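Side-chain contact in putative cell adhesion protein (Parabacteroides distasonis, PDB 3LIU), which probably serves as a fimbrillin of the FimA/Mfa1 family, a building block of adhesive pili on the bacterial surface: residues A277-F282 with K359-L364. Sequence-based numbering, arbitrary orientation. Where two conformers were deposited one is given.
Sequences ALNHEF and KYEISL
Glu-281 and Lys-359 join the two segments through a salt bridge, Lys-359 NZ donating to Glu-281 OE2 over 3.0 Å. The ammonium group sits above the carboxylate, 36° out of its plane, and Lys-359 NZ also lies 3.3 Å from Glu-281 OE1. Long, flexible side chains suit this place because the backbones stay well apart: the CA atoms of Glu-281 and Lys-359 are 8.6 Å from each other. With CG anti to its carbonyl carbon (chi1 -71°) and the chain extended beyond, Lys-359 can span that gap. The other carboxylate oxygen, OE1, is hydrogen-bonded to Ser-177 on strand 172-185. That strand pairs in parallel with strand 358-366 and antiparallel with 282-284, so the contact reaches across it, from the loop leading into strand 282-284 to strand 358-366, on the surface of this transthyretin-clan, beta-rich subunit. Shortening Glu-281 to an alanine is likely to leave the Lys-359 ammonium without its carboxylate mate and Ser-177 OG without this partner. Asn-279 suits the third position of the type II turn Ala-277 to His-280, which needs a left-handed backbone. A water between Asn-279 ND2 and OE1 of one Glu-361 conformer is implausibly close to both, leaving this bridge doubtful.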
loop_
_atom_site.group_PDB
_atom_site.type_symbol
_atom_site.label_atom_id
_atom_site.label_comp_id
_atom_site.label_asym_id
_atom_site.label_seq_id
_atom_site.Cartn_x
_atom_site.Cartn_y
_atom_site.Cartn_z
ATOM N N ALA A 277 -19.141 -4.135 3.854
ATOM C CA ALA A 277 -17.752 -4.531 3.880
ATOM C C ALA A 277 -17.288 -4.863 2.461
ATOM O O ALA A 277 -16.110 -4.774 2.141
ATOM C CB ALA A 277 -17.575 -5.736 4.809
ATOM N N LEU A 278 -18.240 -5.253 1.621
ATOM C CA LEU A 278 -17.983 -5.506 0.203
ATOM C C LEU A 278 -17.541 -4.242 -0.526
ATOM O O LEU A 278 -18.141 -3.189 -0.389
ATOM C CB LEU A 278 -19.246 -6.037 -0.482
ATOM C CG LEU A 278 -19.573 -7.513 -0.360
ATOM C CD1 LEU A 278 -20.793 -7.788 -1.216
ATOM C CD2 LEU A 278 -18.388 -8.362 -0.810
ATOM N N ASN A 279 -16.498 -4.387 -1.322
ATOM C CA ASN A 279 -15.862 -3.308 -2.001
ATOM C C ASN A 279 -15.218 -2.228 -1.115
ATOM O O ASN A 279 -14.750 -1.253 -1.617
ATOM C CB ASN A 279 -16.834 -2.710 -3.027
ATOM C CG ASN A 279 -17.312 -3.759 -4.026
ATOM O OD1 ASN A 279 -18.497 -3.899 -4.279
ATOM N ND2 ASN A 279 -16.387 -4.515 -4.566
ATOM N N HIS A 280 -15.188 -2.403 0.196
ATOM C CA HIS A 280 -14.504 -1.460 1.036
ATOM C C HIS A 280 -12.995 -1.656 0.842
ATOM O O HIS A 280 -12.463 -2.777 0.975
ATOM C CB HIS A 280 -14.862 -1.681 2.498
ATOM C CG HIS A 280 -14.093 -0.811 3.422
ATOM N ND1 HIS A 280 -14.440 0.503 3.661
ATOM C CD2 HIS A 280 -12.951 -1.038 4.113
ATOM C CE1 HIS A 280 -13.565 1.032 4.498
ATOM N NE2 HIS A 280 -12.646 0.126 4.778
ATOM N N GLU A 281 -12.301 -0.579 0.544
ATOM C CA GLU A 281 -10.863 -0.688 0.263
ATOM C C GLU A 281 -10.039 -0.530 1.544
ATOM O O GLU A 281 -10.325 0.360 2.340
ATOM C CB GLU A 281 -10.432 0.352 -0.750
ATOM C CG GLU A 281 -10.915 0.045 -2.147
ATOM C CD GLU A 281 -10.582 1.138 -3.153
ATOM O OE1 GLU A 281 -9.424 1.640 -3.204
ATOM O OE2 GLU A 281 -11.491 1.482 -3.913
ATOM N N PHE A 282 -9.047 -1.418 1.731
ATOM C CA PHE A 282 -8.101 -1.346 2.826
ATOM C C PHE A 282 -6.759 -0.976 2.233
ATOM O O PHE A 282 -6.356 -1.565 1.237
ATOM C CB PHE A 282 -7.940 -2.733 3.506
ATOM C CG PHE A 282 -9.201 -3.237 4.189
ATOM C CD1 PHE A 282 -9.600 -2.727 5.419
ATOM C CD2 PHE A 282 -10.003 -4.186 3.584
ATOM C CE1 PHE A 282 -10.782 -3.207 6.062
ATOM C CE2 PHE A 282 -11.167 -4.649 4.212
ATOM C CZ PHE A 282 -11.540 -4.159 5.459
ATOM N N LYS A 359 -4.566 -2.158 -7.121
ATOM C CA LYS A 359 -5.800 -2.474 -6.464
ATOM C C LYS A 359 -5.972 -3.976 -6.604
ATOM O O LYS A 359 -5.820 -4.525 -7.702
ATOM C CB LYS A 359 -6.964 -1.798 -7.138
ATOM C CG LYS A 359 -7.028 -0.329 -6.942
ATOM C CD LYS A 359 -8.463 0.115 -7.079
ATOM C CE LYS A 359 -8.600 1.547 -6.743
ATOM N NZ LYS A 359 -10.007 1.926 -6.443
ATOM N N TYR A 360 -6.257 -4.618 -5.479
ATOM C CA TYR A 360 -6.502 -6.039 -5.383
ATOM C C TYR A 360 -8.000 -6.236 -5.162
ATOM O O TYR A 360 -8.586 -5.680 -4.200
ATOM C CB TYR A 360 -5.705 -6.622 -4.218
ATOM C CG TYR A 360 -4.247 -6.639 -4.458
ATOM C CD1 TYR A 360 -3.490 -5.482 -4.320
ATOM C CD2 TYR A 360 -3.588 -7.809 -4.812
ATOM C CE1 TYR A 360 -2.116 -5.496 -4.544
ATOM C CE2 TYR A 360 -2.225 -7.826 -5.036
ATOM C CZ TYR A 360 -1.496 -6.679 -4.934
ATOM O OH TYR A 360 -0.136 -6.716 -5.177
ATOM N N GLU A 361 -8.633 -6.950 -6.088
ATOM C CA GLU A 361 -10.064 -7.250 -6.020
ATOM C C GLU A 361 -10.211 -8.740 -5.838
ATOM O O GLU A 361 -9.871 -9.521 -6.741
ATOM C CB GLU A 361 -10.769 -6.811 -7.300
ATOM C CG GLU A 361 -10.636 -5.341 -7.602
ATOM C CD GLU A 361 -11.419 -4.467 -6.642
ATOM O OE1 GLU A 361 -12.324 -4.992 -5.951
ATOM O OE2 GLU A 361 -11.126 -3.256 -6.582
ATOM N N ILE A 362 -10.662 -9.145 -4.635
ATOM C CA ILE A 362 -10.732 -10.561 -4.216
ATOM C C ILE A 362 -12.189 -11.059 -4.269
ATOM O O ILE A 362 -13.083 -10.444 -3.693
ATOM C CB ILE A 362 -10.144 -10.732 -2.783
ATOM C CG1 ILE A 362 -8.681 -10.233 -2.779
ATOM C CG2 ILE A 362 -10.280 -12.186 -2.296
ATOM C CD1 ILE A 362 -7.989 -10.272 -1.488
ATOM N N SER A 363 -12.423 -12.132 -5.011
ATOM C CA SER A 363 -13.726 -12.773 -5.077
ATOM C C SER A 363 -13.608 -14.166 -4.501
ATOM O O SER A 363 -12.812 -14.983 -4.984
ATOM C CB SER A 363 -14.205 -12.865 -6.533
ATOM O OG SER A 363 -14.289 -11.564 -7.075
ATOM N N LEU A 364 -14.408 -14.435 -3.477
ATOM C CA LEU A 364 -14.376 -15.715 -2.791
ATOM C C LEU A 364 -15.513 -16.636 -3.189
ATOM O O LEU A 364 -16.646 -16.188 -3.384
ATOM C CB LEU A 364 -14.414 -15.474 -1.283
ATOM C CG LEU A 364 -13.245 -14.678 -0.734
ATOM C CD1 LEU A 364 -13.326 -14.650 0.837
ATOM C CD2 LEU A 364 -11.934 -15.255 -1.246
HETATM O O HOH W 1 -14.048 -3.724 -4.850
#